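Local coordinates for protein enoyl-CoA hydratase (Geobacillus kaustophilus, PDB 2PPY) that probably catalyses the hydration of enoyl-CoA thioesters, a step of fatty acid beta-oxidation, as a crotonase-family lyase in a six-chain assembly, at residues S29-L34 and F66-D71; K38-A43 and N91-K96; A106-H111 and R126-E131. All blocks are in the same frame, centred on the assembly; numbering follows the deposited sequence.

Contact 1 (S29-L34 and F66-D71)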
ATOM      1  N   SER A  29      39.643   2.602   4.717  1.00 28.74           N
ATOM      2  CA  SER A  29      38.511   1.786   4.261  1.00 24.94           C
ATOM      3  C   SER A  29      37.241   2.612   4.065  1.00 26.58           C
ATOM      4  O   SER A  29      36.148   2.070   3.923  1.00 26.91           O
ATOM      5  CB  SER A  29      38.234   0.655   5.263  1.00 24.82           C
ATOM      6  OG  SER A  29      37.945   1.161   6.543  1.00 27.53           O
ATOM      7  N   ASN A  30      37.406   3.932   4.018  1.00 24.75           N
ATOM      8  CA  ASN A  30      36.289   4.850   3.868  1.00 23.25           C
ATOM      9  C   ASN A  30      35.190   4.602   4.895  1.00 25.60           C
ATOM     10  O   ASN A  30      34.002   4.662   4.563  1.00 23.46           O
ATOM     11  CB  ASN A  30      35.696   4.795   2.455  1.00 22.28           C
ATOM     12  CG  ASN A  30      36.458   5.661   1.468  1.00 25.40           C
ATOM     13  OD1 ASN A  30      36.895   6.762   1.802  1.00 25.18           O
ATOM     14  ND2 ASN A  30      36.603   5.177   0.242  1.00 26.11           N
ATOM     15  N   SER A  31      35.581   4.303   6.134  1.00 18.17           N
ATOM     16  CA  SER A  31      34.611   4.106   7.213  1.00 23.39           C
ATOM     17  C   SER A  31      34.149   5.506   7.588  1.00 25.99           C
ATOM     18  O   SER A  31      34.955   6.343   7.991  1.00 32.02           O
ATOM     19  CB  SER A  31      35.270   3.430   8.412  1.00 20.90           C
ATOM     20  OG  SER A  31      35.582   2.085   8.105  1.00 33.58           O
ATOM     21  N   TYR A  32      32.851   5.756   7.463  1.00 25.76           N
ATOM     22  CA  TYR A  32      32.305   7.088   7.717  1.00 20.13           C
ATOM     23  C   TYR A  32      31.747   7.384   9.099  1.00 20.41           C
ATOM     24  O   TYR A  32      31.545   6.487   9.917  1.00 21.14           O
ATOM     25  CB  TYR A  32      31.217   7.386   6.685  1.00 19.99           C
ATOM     26  CG  TYR A  32      30.050   6.423   6.749  1.00 16.38           C
ATOM     27  CD1 TYR A  32      29.969   5.326   5.889  1.00 15.54           C
ATOM     28  CD2 TYR A  32      29.035   6.598   7.689  1.00 16.61           C
ATOM     29  CE1 TYR A  32      28.897   4.426   5.967  1.00 16.57           C
ATOM     30  CE2 TYR A  32      27.964   5.705   7.777  1.00 19.35           C
ATOM     31  CZ  TYR A  32      27.903   4.625   6.914  1.00 18.35           C
ATOM     32  OH  TYR A  32      26.854   3.744   7.018  1.00 19.61           O
ATOM     33  N   ASP A  33      31.493   8.671   9.330  1.00 20.14           N
ATOM     34  CA  ASP A  33      30.915   9.165  10.577  1.00 22.33           C
ATOM     35  C   ASP A  33      29.787  10.127  10.202  1.00 21.06           C
ATOM     36  O   ASP A  33      29.383  10.187   9.043  1.00 22.65           O
ATOM     37  CB  ASP A  33      31.961   9.904  11.418  1.00 23.28           C
ATOM     38  CG  ASP A  33      32.656  11.011  10.648  1.00 26.37           C
ATOM     39  OD1 ASP A  33      32.074  11.534   9.674  1.00 28.24           O
ATOM     40  OD2 ASP A  33      33.788  11.370  11.027  1.00 33.65           O
ATOM     41  N   LEU A  34      29.288  10.888  11.171  1.00 19.95           N
ATOM     42  CA  LEU A  34      28.201  11.822  10.899  1.00 20.64           C
ATOM     43  C   LEU A  34      28.632  12.946   9.971  1.00 22.08           C
ATOM     44  O   LEU A  34      27.897  13.319   9.060  1.00 28.63           O
ATOM     45  CB  LEU A  34      27.651  12.415  12.206  1.00 18.77           C
ATOM     46  CG  LEU A  34      26.534  13.460  12.050  1.00 19.90           C
ATOM     47  CD1 LEU A  34      25.406  12.891  11.193  1.00 15.71           C
ATOM     48  CD2 LEU A  34      26.009  13.869  13.420  1.00 19.60           C
ATOM     49  N   PHE A  66      35.492   0.676  -1.518  1.00 26.56           N
ATOM     50  CA  PHE A  66      34.563   1.678  -2.012  1.00 23.50           C
ATOM     51  C   PHE A  66      34.245   2.290  -0.651  1.00 21.13           C
ATOM     52  O   PHE A  66      34.399   3.489  -0.435  1.00 23.60           O
ATOM     53  CB  PHE A  66      33.303   1.042  -2.602  1.00 22.79           C
ATOM     54  CG  PHE A  66      32.193   2.025  -2.847  1.00 18.02           C
ATOM     55  CD1 PHE A  66      32.296   2.974  -3.854  1.00 16.42           C
ATOM     56  CD2 PHE A  66      31.060   2.030  -2.038  1.00 16.62           C
ATOM     57  CE1 PHE A  66      31.293   3.915  -4.054  1.00 15.81           C
ATOM     58  CE2 PHE A  66      30.051   2.967  -2.228  1.00 18.84           C
ATOM     59  CZ  PHE A  66      30.169   3.913  -3.240  1.00 16.23           C
ATOM     60  N   SER A  67      33.839   1.415   0.272  1.00 20.68           N
ATOM     61  CA  SER A  67      33.519   1.787   1.647  1.00 20.65           C
ATOM     62  C   SER A  67      33.145   0.556   2.466  1.00 22.88           C
ATOM     63  O   SER A  67      32.394  -0.310   2.002  1.00 21.19           O
ATOM     64  CB  SER A  67      32.363   2.790   1.690  1.00 19.62           C
ATOM     65  OG  SER A  67      31.985   3.052   3.031  1.00 14.84           O
ATOM     66  N   ALA A  68      33.671   0.477   3.685  1.00 23.32           N
ATOM     67  CA  ALA A  68      33.376  -0.650   4.564  1.00 20.78           C
ATOM     68  C   ALA A  68      32.259  -0.315   5.550  1.00 20.59           C
ATOM     69  O   ALA A  68      32.067  -1.020   6.534  1.00 22.87           O
ATOM     70  CB  ALA A  68      34.632  -1.073   5.319  1.00 25.11           C
ATOM     71  N   GLY A  69      31.529   0.765   5.291  1.00 20.79           N
ATOM     72  CA  GLY A  69      30.439   1.132   6.177  1.00 21.22           C
ATOM     73  C   GLY A  69      30.777   2.144   7.258  1.00 22.84           C
ATOM     74  O   GLY A  69      31.713   2.931   7.126  1.00 29.26           O
ATOM     75  N   ALA A  70      30.010   2.121   8.341  1.00 19.71           N
ATOM     76  CA  ALA A  70      30.218   3.053   9.442  1.00 22.72           C
ATOM     77  C   ALA A  70      31.463   2.744  10.268  1.00 23.62           C
ATOM     78  O   ALA A  70      31.806   1.582  10.489  1.00 19.60           O
ATOM     79  CB  ALA A  70      28.986   3.070  10.346  1.00 13.42           C
ATOM     80  N   ASP A  71      32.133   3.800  10.721  1.00 26.85           N
ATOM     81  CA  ASP A  71      33.327   3.668  11.550  1.00 27.48           C
ATOM     82  C   ASP A  71      32.905   3.108  12.910  1.00 27.61           C
ATOM     83  O   ASP A  71      32.202   3.771  13.666  1.00 24.21           O
ATOM     84  CB  ASP A  71      33.983   5.040  11.731  1.00 35.64           C
ATOM     85  CG  ASP A  71      35.296   4.965  12.488  1.00 37.85           C
ATOM     86  OD1 ASP A  71      35.303   4.468  13.632  1.00 38.55           O
ATOM     87  OD2 ASP A  71      36.322   5.412  11.935  1.00 45.63           O
TER

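Contact 2 (K38-A43 and N91-K96)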
ATOM      1  N   LYS A  38      27.030  14.484   6.451  1.00 16.86           N
ATOM      2  CA  LYS A  38      26.607  15.876   6.396  1.00 21.83           C
ATOM      3  C   LYS A  38      27.166  16.478   5.108  1.00 19.09           C
ATOM      4  O   LYS A  38      26.510  17.290   4.460  1.00 19.71           O
ATOM      5  CB  LYS A  38      27.108  16.634   7.631  1.00 20.91           C
ATOM      6  CG  LYS A  38      26.423  16.175   8.914  1.00 24.08           C
ATOM      7  CD  LYS A  38      27.102  16.685  10.173  1.00 35.02           C
ATOM      8  CE  LYS A  38      27.035  18.192  10.291  1.00 42.88           C
ATOM      9  NZ  LYS A  38      27.663  18.645  11.565  1.00 54.37           N
ATOM     10  N   GLU A  39      28.368  16.051   4.723  1.00 20.92           N
ATOM     11  CA  GLU A  39      28.985  16.541   3.496  1.00 19.49           C
ATOM     12  C   GLU A  39      28.335  15.896   2.272  1.00 20.25           C
ATOM     13  O   GLU A  39      28.099  16.562   1.265  1.00 17.18           O
ATOM     14  CB  GLU A  39      30.489  16.250   3.481  1.00 29.49           C
ATOM     15  CG  GLU A  39      31.276  16.876   4.629  1.00 40.32           C
ATOM     16  CD  GLU A  39      32.765  16.958   4.335  1.00 47.89           C
ATOM     17  OE1 GLU A  39      33.334  15.959   3.852  1.00 50.11           O
ATOM     18  OE2 GLU A  39      33.371  18.021   4.588  1.00 47.89           O
ATOM     19  N   PHE A  40      28.047  14.600   2.362  1.00 18.97           N
ATOM     20  CA  PHE A  40      27.416  13.884   1.254  1.00 19.38           C
ATOM     21  C   PHE A  40      26.033  14.486   0.991  1.00 18.71           C
ATOM     22  O   PHE A  40      25.622  14.650  -0.162  1.00 17.93           O
ATOM     23  CB  PHE A  40      27.283  12.392   1.583  1.00 20.85           C
ATOM     24  CG  PHE A  40      26.905  11.541   0.398  1.00 24.86           C
ATOM     25  CD1 PHE A  40      27.737  11.467  -0.713  1.00 27.88           C
ATOM     26  CD2 PHE A  40      25.719  10.817   0.391  1.00 28.19           C
ATOM     27  CE1 PHE A  40      27.397  10.679  -1.812  1.00 31.02           C
ATOM     28  CE2 PHE A  40      25.369  10.025  -0.705  1.00 31.31           C
ATOM     29  CZ  PHE A  40      26.210   9.960  -1.809  1.00 25.33           C
ATOM     30  N   ASN A  41      25.326  14.816   2.070  1.00 15.83           N
ATOM     31  CA  ASN A  41      24.002  15.427   1.968  1.00 16.73           C
ATOM     32  C   ASN A  41      24.100  16.784   1.274  1.00 18.73           C
ATOM     33  O   ASN A  41      23.270  17.123   0.432  1.00 21.20           O
ATOM     34  CB  ASN A  41      23.403  15.626   3.362  1.00 17.40           C
ATOM     35  CG  ASN A  41      22.036  16.273   3.313  1.00 21.00           C
ATOM     36  OD1 ASN A  41      21.071  15.679   2.836  1.00 18.87           O
ATOM     37  ND2 ASN A  41      21.949  17.503   3.796  1.00 20.96           N
ATOM     38  N   ALA A  42      25.116  17.563   1.640  1.00 20.85           N
ATOM     39  CA  ALA A  42      25.323  18.882   1.042  1.00 20.91           C
ATOM     40  C   ALA A  42      25.607  18.765  -0.453  1.00 17.46           C
ATOM     41  O   ALA A  42      25.141  19.583  -1.246  1.00 21.35           O
ATOM     42  CB  ALA A  42      26.475  19.599   1.736  1.00 13.70           C
ATOM     43  N   ALA A  43      26.374  17.745  -0.831  1.00 15.73           N
ATOM     44  CA  ALA A  43      26.711  17.524  -2.234  1.00 16.65           C
ATOM     45  C   ALA A  43      25.439  17.232  -3.020  1.00 20.43           C
ATOM     46  O   ALA A  43      25.246  17.728  -4.133  1.00 22.39           O
ATOM     47  CB  ALA A  43      27.681  16.359  -2.358  1.00 21.12           C
ATOM     48  N   ASN A  91      19.908   7.753   6.726  1.00 13.47           N
ATOM     49  CA  ASN A  91      18.828   7.194   5.924  1.00 17.73           C
ATOM     50  C   ASN A  91      18.121   8.266   5.100  1.00 13.33           C
ATOM     51  O   ASN A  91      17.901   8.092   3.901  1.00 17.17           O
ATOM     52  CB  ASN A  91      17.817   6.465   6.815  1.00 10.82           C
ATOM     53  CG  ASN A  91      18.245   5.049   7.143  1.00 17.06           C
ATOM     54  OD1 ASN A  91      18.568   4.272   6.247  1.00 19.42           O
ATOM     55  ND2 ASN A  91      18.236   4.700   8.427  1.00 14.14           N
ATOM     56  N   GLU A  92      17.770   9.377   5.739  1.00 14.36           N
ATOM     57  CA  GLU A  92      17.099  10.463   5.038  1.00 16.02           C
ATOM     58  C   GLU A  92      17.996  10.999   3.927  1.00 17.07           C
ATOM     59  O   GLU A  92      17.516  11.410   2.869  1.00 12.22           O
ATOM     60  CB  GLU A  92      16.733  11.583   6.019  1.00 16.04           C
ATOM     61  CG  GLU A  92      15.772  11.124   7.114  1.00 22.58           C
ATOM     62  CD  GLU A  92      15.334  12.246   8.039  1.00 21.26           C
ATOM     63  OE1 GLU A  92      16.167  13.123   8.340  1.00 21.56           O
ATOM     64  OE2 GLU A  92      14.161  12.239   8.477  1.00 17.03           O
ATOM     65  N   THR A  93      19.305  10.988   4.163  1.00 14.15           N
ATOM     66  CA  THR A  93      20.238  11.465   3.149  1.00 16.40           C
ATOM     67  C   THR A  93      20.175  10.517   1.955  1.00 17.27           C
ATOM     68  O   THR A  93      20.007  10.949   0.815  1.00 16.32           O
ATOM     69  CB  THR A  93      21.679  11.516   3.687  1.00 16.34           C
ATOM     70  OG1 THR A  93      21.752  12.467   4.759  1.00 19.23           O
ATOM     71  CG2 THR A  93      22.652  11.926   2.575  1.00 13.75           C
ATOM     72  N   LEU A  94      20.296   9.220   2.219  1.00 15.38           N
ATOM     73  CA  LEU A  94      20.236   8.241   1.145  1.00 16.92           C
ATOM     74  C   LEU A  94      18.880   8.308   0.437  1.00 14.98           C
ATOM     75  O   LEU A  94      18.807   8.151  -0.780  1.00  9.86           O
ATOM     76  CB  LEU A  94      20.485   6.828   1.687  1.00 12.38           C
ATOM     77  CG  LEU A  94      21.891   6.544   2.242  1.00 18.77           C
ATOM     78  CD1 LEU A  94      22.036   5.039   2.475  1.00 10.59           C
ATOM     79  CD2 LEU A  94      22.973   7.027   1.258  1.00  9.55           C
ATOM     80  N   ASP A  95      17.813   8.560   1.190  1.00 14.68           N
ATOM     81  CA  ASP A  95      16.477   8.641   0.601  1.00 16.40           C
ATOM     82  C   ASP A  95      16.362   9.735  -0.465  1.00 16.28           C
ATOM     83  O   ASP A  95      15.574   9.611  -1.407  1.00 17.33           O
ATOM     84  CB  ASP A  95      15.408   8.907   1.677  1.00 16.55           C
ATOM     85  CG  ASP A  95      15.314   7.799   2.714  1.00 19.78           C
ATOM     86  OD1 ASP A  95      15.631   6.635   2.393  1.00 20.81           O
ATOM     87  OD2 ASP A  95      14.899   8.099   3.856  1.00 22.90           O
ATOM     88  N   LYS A  96      17.134  10.807  -0.308  1.00 13.78           N
ATOM     89  CA  LYS A  96      17.094  11.931  -1.243  1.00 11.36           C
ATOM     90  C   LYS A  96      17.483  11.601  -2.690  1.00 12.10           C
ATOM     91  O   LYS A  96      17.040  12.268  -3.623  1.00 14.28           O
ATOM     92  CB  LYS A  96      17.967  13.070  -0.704  1.00 12.14           C
ATOM     93  CG  LYS A  96      17.449  13.604   0.632  1.00 13.20           C
ATOM     94  CD  LYS A  96      18.370  14.623   1.297  1.00 14.25           C
ATOM     95  CE  LYS A  96      18.355  15.968   0.585  1.00 18.33           C
ATOM     96  NZ  LYS A  96      18.868  17.048   1.483  1.00 20.32           N
TER
HETATM   97  O   HOH W   1      19.419  14.347   4.886  1.00 15.45           O

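Contact 3 (A106-H111 and R126-E131)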
ATOM      1  N   ALA A 106      26.607   4.091  -8.752  1.00 17.30           N
ATOM      2  CA  ALA A 106      27.650   3.741  -7.799  1.00 17.64           C
ATOM      3  C   ALA A 106      28.749   3.016  -8.565  1.00 23.73           C
ATOM      4  O   ALA A 106      28.515   1.944  -9.121  1.00 20.73           O
ATOM      5  CB  ALA A 106      27.090   2.837  -6.722  1.00 14.12           C
ATOM      6  N   CYS A 107      29.939   3.607  -8.610  1.00 25.22           N
ATOM      7  CA  CYS A 107      31.061   2.990  -9.309  1.00 23.87           C
ATOM      8  C   CYS A 107      31.851   2.193  -8.279  1.00 23.86           C
ATOM      9  O   CYS A 107      32.668   2.749  -7.548  1.00 23.96           O
ATOM     10  CB  CYS A 107      31.955   4.061  -9.940  1.00 20.29           C
ATOM     11  SG  CYS A 107      33.270   3.386 -10.996  1.00 23.39           S
ATOM     12  N   LEU A 108      31.609   0.887  -8.229  1.00 20.18           N
ATOM     13  CA  LEU A 108      32.272   0.033  -7.255  1.00 19.20           C
ATOM     14  C   LEU A 108      33.574  -0.591  -7.762  1.00 22.03           C
ATOM     15  O   LEU A 108      33.566  -1.475  -8.622  1.00 20.55           O
ATOM     16  CB  LEU A 108      31.293  -1.054  -6.803  1.00 16.15           C
ATOM     17  CG  LEU A 108      29.922  -0.516  -6.360  1.00 15.85           C
ATOM     18  CD1 LEU A 108      28.994  -1.685  -6.034  1.00 16.93           C
ATOM     19  CD2 LEU A 108      30.079   0.404  -5.144  1.00 15.36           C
ATOM     20  N   GLU A 109      34.693  -0.124  -7.215  1.00 20.65           N
ATOM     21  CA  GLU A 109      36.007  -0.625  -7.607  1.00 23.62           C
ATOM     22  C   GLU A 109      36.703  -1.381  -6.485  1.00 21.97           C
ATOM     23  O   GLU A 109      37.771  -1.955  -6.687  1.00 26.28           O
ATOM     24  CB  GLU A 109      36.895   0.530  -8.071  1.00 22.70           C
ATOM     25  CG  GLU A 109      36.495   1.116  -9.411  1.00 26.57           C
ATOM     26  CD  GLU A 109      37.303   2.347  -9.765  1.00 32.20           C
ATOM     27  OE1 GLU A 109      37.085   3.403  -9.135  1.00 33.64           O
ATOM     28  OE2 GLU A 109      38.163   2.257 -10.667  1.00 34.77           O
ATOM     29  N   GLY A 110      36.098  -1.382  -5.302  1.00 25.21           N
ATOM     30  CA  GLY A 110      36.684  -2.083  -4.173  1.00 24.97           C
ATOM     31  C   GLY A 110      35.621  -2.687  -3.278  1.00 24.61           C
ATOM     32  O   GLY A 110      34.449  -2.730  -3.643  1.00 25.59           O
ATOM     33  N   HIS A 111      36.028  -3.153  -2.103  1.00 24.80           N
ATOM     34  CA  HIS A 111      35.096  -3.751  -1.158  1.00 21.19           C
ATOM     35  C   HIS A 111      33.924  -2.815  -0.900  1.00 20.92           C
ATOM     36  O   HIS A 111      34.115  -1.632  -0.601  1.00 18.47           O
ATOM     37  CB  HIS A 111      35.804  -4.067   0.163  1.00 20.77           C
ATOM     38  CG  HIS A 111      36.841  -5.143   0.053  1.00 25.04           C
ATOM     39  ND1 HIS A 111      38.141  -4.969   0.477  1.00 30.38           N
ATOM     40  CD2 HIS A 111      36.768  -6.405  -0.432  1.00 24.97           C
ATOM     41  CE1 HIS A 111      38.826  -6.080   0.254  1.00 26.72           C
ATOM     42  NE2 HIS A 111      38.017  -6.962  -0.294  1.00 29.88           N
ATOM     43  N   ARG A 126      24.323   0.290 -10.082  1.00 13.41           N
ATOM     44  CA  ARG A 126      25.576  -0.142  -9.473  1.00 18.11           C
ATOM     45  C   ARG A 126      26.441  -0.888 -10.487  1.00 19.37           C
ATOM     46  O   ARG A 126      26.016  -1.907 -11.027  1.00 19.99           O
ATOM     47  CB  ARG A 126      25.288  -1.056  -8.276  1.00 15.35           C
ATOM     48  CG  ARG A 126      24.693  -0.337  -7.063  1.00 17.66           C
ATOM     49  CD  ARG A 126      23.872  -1.296  -6.211  1.00 11.28           C
ATOM     50  NE  ARG A 126      22.659  -1.704  -6.917  1.00 15.26           N
ATOM     51  CZ  ARG A 126      21.617  -0.905  -7.131  1.00 15.92           C
ATOM     52  NH1 ARG A 126      21.632   0.347  -6.687  1.00  8.76           N
ATOM     53  NH2 ARG A 126      20.566  -1.347  -7.809  1.00 14.78           N
ATOM     54  N   PHE A 127      27.640  -0.366 -10.752  1.00 19.48           N
ATOM     55  CA  PHE A 127      28.588  -0.993 -11.684  1.00 16.69           C
ATOM     56  C   PHE A 127      29.805  -1.409 -10.862  1.00 14.96           C
ATOM     57  O   PHE A 127      30.342  -0.608 -10.098  1.00 15.99           O
ATOM     58  CB  PHE A 127      29.031  -0.013 -12.786  1.00 12.51           C
ATOM     59  CG  PHE A 127      27.905   0.498 -13.661  1.00 13.52           C
ATOM     60  CD1 PHE A 127      26.680  -0.169 -13.729  1.00 15.05           C
ATOM     61  CD2 PHE A 127      28.081   1.647 -14.432  1.00 14.39           C
ATOM     62  CE1 PHE A 127      25.643   0.310 -14.551  1.00 13.53           C
ATOM     63  CE2 PHE A 127      27.054   2.132 -15.256  1.00 14.55           C
ATOM     64  CZ  PHE A 127      25.833   1.460 -15.316  1.00 15.87           C
HETATM   65  N   MSE A 128      30.252  -2.651 -11.017  1.00 18.32           N
HETATM   66  CA  MSE A 128      31.383  -3.137 -10.232  1.00 19.90           C
HETATM   67  C   MSE A 128      32.517  -3.765 -11.045  1.00 20.27           C
HETATM   68  O   MSE A 128      32.276  -4.381 -12.082  1.00 20.89           O
HETATM   69  CB  MSE A 128      30.861  -4.140  -9.201  1.00 20.63           C
HETATM   70  CG  MSE A 128      31.883  -4.658  -8.210  1.00 20.84           C
HETATM   71 SE   MSE A 128      30.979  -5.527  -6.736  1.00 35.26          SE
HETATM   72  CE  MSE A 128      31.992  -4.791  -5.261  1.00 25.02           C
ATOM     73  N   GLY A 129      33.749  -3.607 -10.560  1.00 19.59           N
ATOM     74  CA  GLY A 129      34.905  -4.174 -11.241  1.00 22.42           C
ATOM     75  C   GLY A 129      35.006  -5.671 -11.007  1.00 23.53           C
ATOM     76  O   GLY A 129      34.642  -6.147  -9.931  1.00 19.84           O
ATOM     77  N   ASP A 130      35.513  -6.422 -11.986  1.00 19.07           N
ATOM     78  CA  ASP A 130      35.591  -7.871 -11.815  1.00 25.00           C
ATOM     79  C   ASP A 130      36.587  -8.366 -10.769  1.00 22.67           C
ATOM     80  O   ASP A 130      36.686  -9.564 -10.524  1.00 23.78           O
ATOM     81  CB  ASP A 130      35.822  -8.582 -13.163  1.00 26.83           C
ATOM     82  CG  ASP A 130      37.109  -8.163 -13.859  1.00 26.90           C
ATOM     83  OD1 ASP A 130      37.326  -8.645 -14.988  1.00 27.56           O
ATOM     84  OD2 ASP A 130      37.895  -7.371 -13.300  1.00 32.50           O
ATOM     85  N   GLU A 131      37.304  -7.440 -10.141  1.00 24.05           N
ATOM     86  CA  GLU A 131      38.258  -7.789  -9.093  1.00 24.13           C
ATOM     87  C   GLU A 131      38.055  -6.832  -7.917  1.00 26.46           C
ATOM     88  O   GLU A 131      38.938  -6.665  -7.075  1.00 25.05           O
ATOM     89  CB  GLU A 131      39.699  -7.672  -9.609  1.00 32.55           C
ATOM     90  CG  GLU A 131      40.025  -8.578 -10.789  1.00 37.43           C
ATOM     91  CD  GLU A 131      41.502  -8.546 -11.159  1.00 44.58           C
ATOM     92  OE1 GLU A 131      42.334  -8.976 -10.331  1.00 41.90           O
ATOM     93  OE2 GLU A 131      41.835  -8.091 -12.276  1.00 36.48           O
TER

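Contact 1 (S29-L34 and F66-D71)
Ser67 OG is gripped by two hydrogen bonds. Ser67 OG donates to Asn30 O at 3.0 Å, reaching it from above the carbonyl plane. Ser67 OG also accepts from Gly69 N at 3.2 Å, which makes an ST turn. The hydroxyl is anti to its backbone N (chi1 175°), so one group both shapes its own loop and ties it to the other segment.

Backbone bonds flank this point. Ala68 N lies almost on the C=O axis of Ser29, and donates to Ser29 O at 3.0 Å. Tyr32 N donates to Gly69 O at 3.1 Å. Asp71 N donates to Tyr32 O at 2.9 Å in a nearly straight bond (168°). These last two form a single beta bridge between Tyr32 and Ala70. The Asn30 amide uses both its atoms. Asn30 ND2 donates to Phe66 O at 2.9 Å from above the carbonyl plane, and its OD1 accepts from the backbone N of Ile26.

The Tyr32 ring is swung across the 66-71 loop. CG sits in the crowded position between backbone N and carbonyl carbon (chi1 62°). One ring face lies flat against Ala70, whose CA stands 3.8 Å from the ring centroid in a CH-pi contact. Tyr37 meets the same ring edge-to-face.

Asp33 and Asp71 each N-cap a helix, with OD1 bonded to the backbone N of Phe36 and Phe74 respectively. The 66-71 loop probably corresponds to the one that supplies an oxyanion-hole N-H in crotonases. Here three backbone bonds, the Ser67 hydroxyl and the Asn30 amide fix it, consistent with such a role. The two carboxylates would probably be stabilised as anions by the helix starts they cap.

Contact 2 (K38-A43 and N91-K96)
Two helix segments run side by side and nearly parallel, 24° apart, with axes 9.8 Å apart at closest approach and Asn41 and Thr93 nearest in backbone register.

The polar part of the contact gathers on Asn41 OD1. The Asn41 side chain has CG anti to its backbone N (chi1 179°), which carries the amide across to the other helix. Lys96 NZ donates to Asn41 OD1 at 2.9 Å, standing somewhat above the carbonyl plane. The lysine chain is bent at its third torsion (chi3 73°) and crosses the amide at about a right angle. Its ammonium also forms a salt bridge to Asp45 OD1, one turn further along the first helix. A water gives Asn41 OD1 its second bond, donating to it at 3.0 Å. The same water donates to Thr93 OG1, also at 3.0 Å, and so bridges two oxygens too far apart to bond directly. Thr93 OG1 in turn is bonded to Phe89 O of its own helix, which fixes the hydroxyl's rotation.

The methyl of Thr93 does the apolar work. Thr93 CG2 is anti to the backbone N and packs on the backbone of the facing helix, 3.8 Å from Asn41 CA. Thr93 CG2 also meets the Phe40 ring obliquely, with Phe40 CD2 at 3.9 Å. Leu94 CD2 reaches the same ring more loosely, 4.3 Å from Phe40 CE2. The contact thus grades from an aromatic side to a charged one.

Phe40 also packs on Leu11, so it joins helix 34-48 to strand 11-16 as well as to helix 80-99. Along helix 80-99, Glu92 forms salt bridges with Arg48 and Arg99 of a second subunit, and Asn91 packs on Ile231 of a third.

Contact 3 (A106-H111 and R126-E131)
Ala106 begins the pairing. Ala106 O accepts from Phe127 N at 3.0 Å, almost along the C=O axis, while Ala106 CB rests 4.0 Å from CG of Arg126. The arginine chain then leads away, and its NH1 is bonded to the carbonyl oxygens of Cys123 and Ala120. Cys107 turns to the other face of the sheet, the same side as Phe127, where both touch Thr197 of helix 193-205. Leu108 is bonded through both backbone polar atoms. Leu108 N donates to Phe127 O at 2.7 Å, and Leu108 O accepts from Gly129 N at 2.9 Å. On the face shared with Ala106 and Arg126, Leu108 CB packs 3.9 Å from CG of Met128, a selenomethionine. Past the strand end, the Met128 chain bends at chi3, bringing its CE 3.6 Å from Gly110 O; that carbonyl is hydrogen-bonded to Thr112 OG1.

The two strands run parallel, 13° apart, and are neighbours in the sheet. Helix 115-121 lies between them in the chain, giving a beta-alpha-beta crossover. This is typical of the crotonase fold, where the glycine-rich turn before such a helix usually supplies an oxyanion-hole N-H.

From the N terminus, the loop 29-34 comes first and helix segment 38-43 follows almost at once. Contact 1 closes when the chain returns at 66-71, after strand 55-60. Contact 2 closes later, at 91-96 on helix 80-99. The two therefore cross along the chain, and together they hold both the start and the body of helix 34-48. Contact 3 follows in series, closing a short excursion between strands 103-108 and 125-129. It touches contact 1: Phe66 N probably bonds to His111 O at 2.8 Å, and the Phe66 ring packs on Leu108. Contacts 2 and 3 do not touch; through Phe66 and Ser67, contact 1 abuts the end of strand 103-108 and the turn after it.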